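Long-range contacts in UL37 (Suid herpesvirus 1, PDB 4K70), which is a herpesvirus inner tegument protein thought to be essential for the control of viral trafficking, its N-terminal half forming the chain described here: residues V376-L384 against Y398-Y409; D299-V307 against L340-R348. All coordinates share one frame; numbering follows the deposited sequence. Where two conformers were deposited one is given.

How the contacts relate
Contacts 1 and 2 follow one another along the chain: the later segment of contact 2 leads into helix 347-358, and the next helix, 366-385, carries the first segment of contact 1. Their centres lie about 20 Å apart, yet the two touch. His382 NE2 approaches the carbonyl oxygen of Phe345 at 3.2 Å, probably a hydrogen bond, and Gly378 CA packs on Leu340 CD1 at 3.7 Å. Metal ions sit close by both contacts. In contact 1 the backbone oxygens of His382 and Arg383 bind sodium and calcium respectively, whereas in contact 2 a sodium ion lies about 3 Å from the side chain of Ala302.

Contact 1: residues V376-L384 against Y398-Y409; sequences VVGGVVHRL and YTDVADTLEPLY. With NA (sodium ion), chain F; CA (calcium ion), chain D.
Arg383 reaches across from helix 366-385 to Val401, Thr404 and Leu408. From CB the chain starts with CG anti to the carbonyl carbon (chi1 -77°), and CB, CG and CD meet nothing of 398-409; a bend at chi3 then turns the guanidinium toward it. NE lies 2.9 Å from a water. NH1 comes to 3.8 Å from Val401 CG2, while Val401 CG1 lies over one guanidinium face, toward its margin. At the edge NH2 gives a straight but weak hydrogen bond to Thr404 OG1 (3.3 Å, 173°), and it donates to the same water that NE approaches; NH2 also lies against Leu408 CD1. Thr404 OG1 in turn donates to Val401 O at 2.7 Å, in the carbonyl plane on a lone pair, which fixes the hydroxyl in the turn between helices 392-402 and 405-409.

Beside these polar contacts the rest of the interface is apolar. Leu384 CD2 rests on Val401 CG2 and beside Tyr398 CD1, and Val380 splits its methyls, CG1 to Val401 CG1 and CG2 to Leu405 CD2. Val376 CG1 sits over the centre of the Tyr409 ring, 3.7 Å from the centroid, a CH-pi contact; Leu408 CB lies against the opposite face, off centre. A water donates to both Val376 O and Tyr409 OH, whose stronger partner is Glu354.

Arg383 O binds calcium at 2.4 Å, with Asp386 and Asp387 completing the protein ligands. The segment of helix 366-385 runs roughly antiparallel to that of 392-402, at 155°, in an all-helical fold; helix 422-431 packs on Val380, Leu384 and Tyr398, and helix 347-358 on Val376 and Tyr409.

Contact 2: residues D299-V307 against L340-R348; sequences DPGAQAVHV and LVTAGFTRR
Ala343 O receives a hydrogen bond of 2.7 Å from a water that in turn accepts from Ala304 N, so one water joins the two backbones. Ala343 O also has Ala302 CA beside it in a CA-H...O contact and Ala304 CB at 3.6 Å. A second contact of this kind runs the other way: Ala343 CA meets Gly301 O at 3.3 Å, with Ala343 CB close to that oxygen as well. No direct hydrogen bond links the segments, and the backbones lie very close, Ala302 CA to Ala343 CA being only 4.0 Å.

Small residues make this possible. Ala302 CB touches Thr342 O, whose hydrogen bond comes from Gln200 NE2. At Gly344 the backbone of 299-307 passes where a side chain would stand: Val305 N is 4.0 Å from Gly344 CA, and Val305 CB lies at a similar distance.

The 340-348 segment is the corner between helices 333-342 and 347-358. Gly344, with a positive phi of 90°, closes the first helix as a Schellman motif, its bonds going back into the last turn from Phe345 N to Leu340 O and from Gly344 N to Val341 O. Phe345 is the centre of an inverse gamma turn, and Thr346 takes the N-cap position of the next helix, its side chain capping a backbone N there.

Although the Phe345 side chain sets out away from 299-307, its ring, with CG anti to the carbonyl carbon (chi1 -78°), swings back, and Ala304 CB meets Phe345 CE1 at 3.5 Å, obliquely to the ring. Cys350 and Leu353 of helix 347-358 and Thr374 of helix 366-385 also touch that ring, while Leu213 and Phe214 of helix 208-223 pack on Val305.

Contact 1: residues V376-L384 against Y398-Y409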
loop_
_atom_site.group_PDB
_atom_site.type_symbol
_atom_site.label_atom_id
_atom_site.label_comp_id
_atom_site.label_asym_id
_atom_site.label_seq_id
_atom_site.Cartn_x
_atom_site.Cartn_y
_atom_site.Cartn_z
ATOM N N VAL A 376 6.383 -19.383 -5.550
ATOM C CA VAL A 376 7.002 -18.780 -4.361
ATOM C C VAL A 376 7.095 -17.241 -4.457
ATOM O O VAL A 376 6.687 -16.512 -3.548
ATOM C CB VAL A 376 8.403 -19.354 -4.103
ATOM C CG1 VAL A 376 9.103 -18.551 -3.035
ATOM C CG2 VAL A 376 8.320 -20.833 -3.706
ATOM N N VAL A 377 7.653 -16.745 -5.553
ATOM C CA VAL A 377 7.740 -15.296 -5.740
ATOM C C VAL A 377 6.333 -14.676 -5.790
ATOM O O VAL A 377 6.085 -13.601 -5.229
ATOM C CB VAL A 377 8.521 -14.963 -7.010
ATOM C CG1 VAL A 377 8.388 -13.463 -7.350
ATOM C CG2 VAL A 377 9.984 -15.352 -6.835
ATOM N N GLY A 378 5.412 -15.379 -6.444
ATOM C CA GLY A 378 4.050 -14.913 -6.598
ATOM C C GLY A 378 3.337 -14.725 -5.267
ATOM O O GLY A 378 2.616 -13.738 -5.068
ATOM N N GLY A 379 3.516 -15.680 -4.358
ATOM C CA GLY A 379 2.871 -15.609 -3.060
ATOM C C GLY A 379 3.381 -14.408 -2.293
ATOM O O GLY A 379 2.645 -13.740 -1.565
ATOM N N VAL A 380 4.667 -14.133 -2.458
ATOM C CA VAL A 380 5.268 -12.995 -1.785
ATOM C C VAL A 380 4.763 -11.689 -2.409
ATOM O O VAL A 380 4.355 -10.768 -1.702
ATOM C CB VAL A 380 6.797 -13.082 -1.811
ATOM C CG1 VAL A 380 7.417 -11.810 -1.219
ATOM C CG2 VAL A 380 7.263 -14.334 -1.052
ATOM N N VAL A 381 4.755 -11.622 -3.737
ATOM C CA VAL A 381 4.191 -10.455 -4.427
ATOM C C VAL A 381 2.746 -10.180 -3.992
ATOM O O VAL A 381 2.394 -9.044 -3.675
ATOM C CB VAL A 381 4.234 -10.639 -5.959
ATOM C CG1 VAL A 381 3.372 -9.591 -6.666
ATOM C CG2 VAL A 381 5.672 -10.596 -6.447
ATOM N N HIS A 382 1.912 -11.221 -3.976
ATOM C CA HIS A 382 0.497 -11.055 -3.604
ATOM C C HIS A 382 0.330 -10.510 -2.195
ATOM O O HIS A 382 -0.545 -9.670 -1.931
ATOM C CB HIS A 382 -0.279 -12.365 -3.765
ATOM C CG HIS A 382 -0.684 -12.648 -5.175
ATOM N ND1 HIS A 382 -1.582 -11.858 -5.862
ATOM C CD2 HIS A 382 -0.313 -13.628 -6.038
ATOM C CE1 HIS A 382 -1.748 -12.337 -7.083
ATOM N NE2 HIS A 382 -0.996 -13.416 -7.211
ATOM N N ARG A 383 1.169 -11.000 -1.290
ATOM C CA ARG A 383 1.212 -10.508 0.080
ATOM C C ARG A 383 1.547 -9.020 0.174
ATOM O O ARG A 383 0.953 -8.301 0.965
ATOM C CB ARG A 383 2.256 -11.279 0.877
ATOM C CG ARG A 383 1.819 -12.647 1.295
ATOM C CD ARG A 383 2.549 -13.020 2.561
ATOM N NE ARG A 383 3.811 -13.713 2.347
ATOM C CZ ARG A 383 4.865 -13.595 3.156
ATOM N NH1 ARG A 383 4.814 -12.778 4.207
ATOM N NH2 ARG A 383 5.975 -14.278 2.914
ATOM N N LEU A 384 2.534 -8.583 -0.598
ATOM C CA LEU A 384 2.985 -7.196 -0.559
ATOM C C LEU A 384 2.047 -6.227 -1.252
ATOM O O LEU A 384 2.035 -5.037 -0.930
ATOM C CB LEU A 384 4.362 -7.057 -1.227
ATOM C CG LEU A 384 5.554 -7.699 -0.523
ATOM C CD1 LEU A 384 6.698 -7.912 -1.496
ATOM C CD2 LEU A 384 5.999 -6.842 0.641
ATOM N N TYR A 398 7.099 -4.047 3.815
ATOM C CA TYR A 398 8.063 -4.779 2.985
ATOM C C TYR A 398 9.144 -5.453 3.824
ATOM O O TYR A 398 9.470 -6.616 3.622
ATOM C CB TYR A 398 8.720 -3.829 1.977
ATOM C CG TYR A 398 9.736 -4.518 1.070
ATOM C CD1 TYR A 398 9.337 -5.111 -0.118
ATOM C CD2 TYR A 398 11.080 -4.580 1.409
ATOM C CE1 TYR A 398 10.254 -5.749 -0.953
ATOM C CE2 TYR A 398 12.012 -5.228 0.569
ATOM C CZ TYR A 398 11.583 -5.797 -0.607
ATOM O OH TYR A 398 12.487 -6.428 -1.464
ATOM N N THR A 399 9.706 -4.709 4.765
ATOM C CA THR A 399 10.721 -5.238 5.672
ATOM C C THR A 399 10.210 -6.469 6.429
ATOM O O THR A 399 10.900 -7.485 6.527
ATOM C CB THR A 399 11.181 -4.126 6.639
ATOM O OG1 THR A 399 11.801 -3.087 5.873
ATOM C CG2 THR A 399 12.181 -4.638 7.671
ATOM N N ASP A 400 8.988 -6.375 6.945
ATOM C CA ASP A 400 8.339 -7.501 7.608
ATOM C C ASP A 400 8.283 -8.749 6.727
ATOM O O ASP A 400 8.614 -9.837 7.169
ATOM C CB ASP A 400 6.920 -7.125 8.029
ATOM C CG ASP A 400 6.872 -6.428 9.388
ATOM O OD1 ASP A 400 7.944 -6.268 10.014
ATOM O OD2 ASP A 400 5.755 -6.067 9.837
ATOM N N VAL A 401 7.843 -8.582 5.486
ATOM C CA VAL A 401 7.783 -9.685 4.546
ATOM C C VAL A 401 9.189 -10.201 4.211
ATOM O O VAL A 401 9.425 -11.408 4.210
ATOM C CB VAL A 401 7.035 -9.276 3.255
ATOM C CG1 VAL A 401 7.283 -10.287 2.146
ATOM C CG2 VAL A 401 5.527 -9.109 3.526
ATOM N N ALA A 402 10.117 -9.280 3.953
ATOM C CA ALA A 402 11.493 -9.631 3.588
ATOM C C ALA A 402 12.194 -10.471 4.658
ATOM O O ALA A 402 12.983 -11.368 4.340
ATOM C CB ALA A 402 12.294 -8.379 3.306
ATOM N N ASP A 403 11.904 -10.167 5.921
ATOM C CA ASP A 403 12.463 -10.906 7.054
ATOM C C ASP A 403 12.009 -12.364 7.125
ATOM O O ASP A 403 12.624 -13.154 7.831
ATOM C CB ASP A 403 12.106 -10.232 8.390
ATOM C CG ASP A 403 12.851 -8.922 8.613
ATOM O OD1 ASP A 403 13.917 -8.737 7.993
ATOM O OD2 ASP A 403 12.372 -8.079 9.417
ATOM N N THR A 404 10.925 -12.720 6.439
ATOM C CA THR A 404 10.421 -14.098 6.523
ATOM C C THR A 404 10.989 -14.980 5.419
ATOM O O THR A 404 10.815 -16.193 5.445
ATOM C CB THR A 404 8.884 -14.181 6.421
ATOM O OG1 THR A 404 8.463 -13.789 5.102
ATOM C CG2 THR A 404 8.206 -13.279 7.471
ATOM N N LEU A 405 11.655 -14.374 4.442
ATOM C CA LEU A 405 12.078 -15.120 3.259
ATOM C C LEU A 405 13.140 -16.174 3.588
ATOM O O LEU A 405 13.110 -17.298 3.069
ATOM C CB LEU A 405 12.565 -14.166 2.154
ATOM C CG LEU A 405 11.502 -13.184 1.658
ATOM C CD1 LEU A 405 11.994 -12.359 0.474
ATOM C CD2 LEU A 405 10.194 -13.904 1.302
ATOM N N GLU A 406 14.070 -15.820 4.464
ATOM C CA GLU A 406 15.170 -16.727 4.773
ATOM C C GLU A 406 14.695 -17.937 5.579
ATOM O O GLU A 406 15.001 -19.078 5.228
ATOM C CB GLU A 406 16.302 -15.980 5.482
ATOM C CG GLU A 406 17.338 -16.870 6.135
ATOM C CD GLU A 406 18.009 -17.795 5.154
ATOM O OE1 GLU A 406 18.243 -17.358 3.999
ATOM O OE2 GLU A 406 18.297 -18.959 5.538
ATOM N N PRO A 407 13.939 -17.702 6.663
ATOM C CA PRO A 407 13.420 -18.879 7.372
ATOM C C PRO A 407 12.448 -19.731 6.537
ATOM O O PRO A 407 12.429 -20.945 6.706
ATOM C CB PRO A 407 12.728 -18.285 8.607
ATOM C CG PRO A 407 12.611 -16.819 8.339
ATOM C CD PRO A 407 13.714 -16.453 7.407
ATOM N N LEU A 408 11.676 -19.119 5.645
ATOM C CA LEU A 408 10.801 -19.878 4.749
ATOM C C LEU A 408 11.528 -20.639 3.622
ATOM O O LEU A 408 11.210 -21.795 3.334
ATOM C CB LEU A 408 9.740 -18.963 4.135
ATOM C CG LEU A 408 8.506 -18.606 4.968
ATOM C CD1 LEU A 408 7.664 -17.577 4.230
ATOM C CD2 LEU A 408 7.688 -19.854 5.269
ATOM N N TYR A 409 12.499 -19.998 2.982
ATOM C CA TYR A 409 13.005 -20.511 1.716
ATOM C C TYR A 409 14.489 -20.764 1.646
ATOM O O TYR A 409 14.975 -21.294 0.639
ATOM C CB TYR A 409 12.595 -19.582 0.570
ATOM C CG TYR A 409 11.117 -19.354 0.540
ATOM C CD1 TYR A 409 10.249 -20.400 0.272
ATOM C CD2 TYR A 409 10.581 -18.096 0.792
ATOM C CE1 TYR A 409 8.893 -20.207 0.244
ATOM C CE2 TYR A 409 9.212 -17.887 0.771
ATOM C CZ TYR A 409 8.378 -18.944 0.502
ATOM O OH TYR A 409 7.027 -18.756 0.470
HETATM NA NA NA F . -2.355 -8.723 -0.512
HETATM CA CA CA D . 0.026 -7.403 2.982
HETATM O O HOH W 1 5.299 -17.358 -1.292
HETATM O O HOH W 2 4.913 -16.047 0.929
HETATM O O HOH W 3 2.044 -7.868 4.223
#

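Contact 2: residues D299-V307 against L340-R348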
loop_
_atom_site.group_PDB
_atom_site.type_symbol
_atom_site.label_atom_id
_atom_site.label_comp_id
_atom_site.label_asym_id
_atom_site.label_seq_id
_atom_site.Cartn_x
_atom_site.Cartn_y
_atom_site.Cartn_z
ATOM N N ASP A 299 -5.074 -23.088 -22.448
ATOM C CA ASP A 299 -4.295 -22.085 -23.156
ATOM C C ASP A 299 -2.827 -22.117 -22.730
ATOM O O ASP A 299 -2.516 -22.206 -21.541
ATOM C CB ASP A 299 -4.919 -20.699 -23.004
ATOM C CG ASP A 299 -6.192 -20.558 -23.811
ATOM O OD1 ASP A 299 -6.082 -20.304 -25.030
ATOM O OD2 ASP A 299 -7.295 -20.714 -23.237
ATOM N N PRO A 300 -1.919 -22.058 -23.712
ATOM C CA PRO A 300 -0.503 -22.341 -23.461
ATOM C C PRO A 300 0.105 -21.402 -22.424
ATOM O O PRO A 300 0.979 -21.819 -21.660
ATOM C CB PRO A 300 0.154 -22.135 -24.835
ATOM C CG PRO A 300 -0.971 -22.189 -25.828
ATOM C CD PRO A 300 -2.177 -21.665 -25.108
ATOM N N GLY A 301 -0.365 -20.157 -22.390
ATOM C CA GLY A 301 0.144 -19.175 -21.451
ATOM C C GLY A 301 -0.535 -19.181 -20.087
ATOM O O GLY A 301 -0.054 -18.527 -19.171
ATOM N N ALA A 302 -1.625 -19.930 -19.939
ATOM C CA ALA A 302 -2.387 -19.918 -18.691
ATOM C C ALA A 302 -2.814 -21.298 -18.186
ATOM O O ALA A 302 -3.929 -21.440 -17.691
ATOM C CB ALA A 302 -3.618 -19.034 -18.836
ATOM N N GLN A 303 -1.943 -22.298 -18.294
ATOM C CA GLN A 303 -2.302 -23.661 -17.896
ATOM C C GLN A 303 -2.523 -23.769 -16.391
ATOM O O GLN A 303 -3.350 -24.557 -15.937
ATOM C CB GLN A 303 -1.234 -24.661 -18.349
ATOM C CG GLN A 303 -1.106 -24.781 -19.870
ATOM C CD GLN A 303 0.140 -25.536 -20.329
ATOM O OE1 GLN A 303 1.057 -25.786 -19.550
ATOM N NE2 GLN A 303 0.177 -25.889 -21.609
ATOM N N ALA A 304 -1.787 -22.962 -15.626
ATOM C CA ALA A 304 -1.842 -23.015 -14.175
ATOM C C ALA A 304 -3.210 -22.635 -13.617
ATOM O O ALA A 304 -3.492 -22.905 -12.442
ATOM C CB ALA A 304 -0.759 -22.149 -13.559
ATOM N N VAL A 305 -4.059 -22.010 -14.436
ATOM C CA VAL A 305 -5.407 -21.672 -13.974
ATOM C C VAL A 305 -6.224 -22.951 -13.723
ATOM O O VAL A 305 -7.214 -22.929 -12.991
ATOM C CB VAL A 305 -6.162 -20.732 -14.943
ATOM C CG1 VAL A 305 -6.829 -21.525 -16.046
ATOM C CG2 VAL A 305 -7.203 -19.920 -14.177
ATOM N N HIS A 306 -5.806 -24.057 -14.343
ATOM C CA HIS A 306 -6.331 -25.379 -14.003
ATOM C C HIS A 306 -5.375 -25.903 -12.936
ATOM O O HIS A 306 -4.460 -26.662 -13.223
ATOM C CB HIS A 306 -6.326 -26.266 -15.252
ATOM C CG HIS A 306 -6.815 -27.666 -15.023
ATOM N ND1 HIS A 306 -7.344 -28.087 -13.830
ATOM C CD2 HIS A 306 -6.849 -28.738 -15.855
ATOM C CE1 HIS A 306 -7.686 -29.364 -13.927
ATOM N NE2 HIS A 306 -7.400 -29.780 -15.143
ATOM N N VAL A 307 -5.552 -25.439 -11.704
ATOM C CA VAL A 307 -4.521 -25.626 -10.685
ATOM C C VAL A 307 -4.397 -27.093 -10.244
ATOM O O VAL A 307 -3.315 -27.548 -9.872
ATOM C CB VAL A 307 -4.743 -24.675 -9.483
ATOM C CG1 VAL A 307 -5.895 -25.167 -8.603
ATOM C CG2 VAL A 307 -3.448 -24.494 -8.674
ATOM N N LEU A 340 1.706 -12.688 -13.413
ATOM C CA LEU A 340 1.235 -13.785 -12.566
ATOM C C LEU A 340 -0.209 -14.131 -12.862
ATOM O O LEU A 340 -0.527 -15.266 -13.178
ATOM C CB LEU A 340 1.384 -13.422 -11.093
ATOM C CG LEU A 340 2.829 -13.386 -10.601
ATOM C CD1 LEU A 340 2.926 -12.636 -9.281
ATOM C CD2 LEU A 340 3.344 -14.811 -10.444
ATOM N N VAL A 341 -1.088 -13.141 -12.747
ATOM C CA VAL A 341 -2.520 -13.377 -12.858
ATOM C C VAL A 341 -2.929 -13.846 -14.255
ATOM O O VAL A 341 -3.769 -14.729 -14.399
ATOM C CB VAL A 341 -3.314 -12.096 -12.484
ATOM C CG1 VAL A 341 -4.797 -12.314 -12.714
ATOM C CG2 VAL A 341 -3.009 -11.689 -11.031
ATOM N N THR A 342 -2.335 -13.231 -15.278
ATOM C CA THR A 342 -2.566 -13.617 -16.670
ATOM C C THR A 342 -2.257 -15.097 -16.905
ATOM O O THR A 342 -2.942 -15.762 -17.689
ATOM C CB THR A 342 -1.724 -12.736 -17.648
ATOM O OG1 THR A 342 -2.094 -11.366 -17.485
ATOM C CG2 THR A 342 -1.976 -13.121 -19.080
ATOM N N ALA A 343 -1.248 -15.615 -16.206
ATOM C CA ALA A 343 -0.843 -17.014 -16.363
ATOM C C ALA A 343 -1.615 -17.942 -15.427
ATOM O O ALA A 343 -1.386 -19.155 -15.421
ATOM C CB ALA A 343 0.652 -17.172 -16.142
ATOM N N GLY A 344 -2.522 -17.375 -14.639
ATOM C CA GLY A 344 -3.327 -18.179 -13.732
ATOM C C GLY A 344 -2.718 -18.365 -12.354
ATOM O O GLY A 344 -3.240 -19.120 -11.541
ATOM N N PHE A 345 -1.621 -17.666 -12.081
ATOM C CA PHE A 345 -1.022 -17.674 -10.754
ATOM C C PHE A 345 -1.674 -16.616 -9.861
ATOM O O PHE A 345 -1.058 -15.630 -9.475
ATOM C CB PHE A 345 0.481 -17.462 -10.839
ATOM C CG PHE A 345 1.248 -18.711 -11.245
ATOM C CD1 PHE A 345 1.344 -19.081 -12.577
ATOM C CD2 PHE A 345 1.849 -19.518 -10.284
ATOM C CE1 PHE A 345 2.056 -20.232 -12.955
ATOM C CE2 PHE A 345 2.551 -20.664 -10.644
ATOM C CZ PHE A 345 2.657 -21.023 -11.983
ATOM N N THR A 346 -2.942 -16.835 -9.556
ATOM C CA THR A 346 -3.672 -16.009 -8.609
ATOM C C THR A 346 -3.124 -16.280 -7.207
ATOM O O THR A 346 -2.283 -17.165 -7.026
ATOM C CB THR A 346 -5.140 -16.374 -8.636
ATOM O OG1 THR A 346 -5.259 -17.761 -8.321
ATOM C CG2 THR A 346 -5.711 -16.149 -10.021
ATOM N N ARG A 347 -3.589 -15.519 -6.221
ATOM C CA ARG A 347 -3.114 -15.664 -4.844
ATOM C C ARG A 347 -3.239 -17.095 -4.348
ATOM O O ARG A 347 -2.296 -17.659 -3.805
ATOM C CB ARG A 347 -3.888 -14.748 -3.884
ATOM C CG ARG A 347 -3.354 -14.812 -2.456
ATOM C CD ARG A 347 -4.401 -14.447 -1.402
ATOM N NE ARG A 347 -5.544 -15.361 -1.371
ATOM C CZ ARG A 347 -5.556 -16.542 -0.752
ATOM N NH1 ARG A 347 -4.474 -16.985 -0.117
ATOM N NH2 ARG A 347 -6.652 -17.288 -0.778
ATOM N N ARG A 348 -4.422 -17.667 -4.525
ATOM C CA ARG A 348 -4.687 -19.020 -4.044
ATOM C C ARG A 348 -3.882 -20.068 -4.816
ATOM O O ARG A 348 -3.412 -21.044 -4.240
ATOM C CB ARG A 348 -6.188 -19.315 -4.114
ATOM C CG ARG A 348 -6.573 -20.731 -3.791
ATOM C CD ARG A 348 -6.184 -21.105 -2.375
ATOM N NE ARG A 348 -6.863 -22.328 -1.949
ATOM C CZ ARG A 348 -6.469 -23.081 -0.926
ATOM N NH1 ARG A 348 -5.395 -22.736 -0.224
ATOM N NH2 ARG A 348 -7.141 -24.182 -0.609
HETATM O O HOH W 4 0.373 -20.957 -16.440
#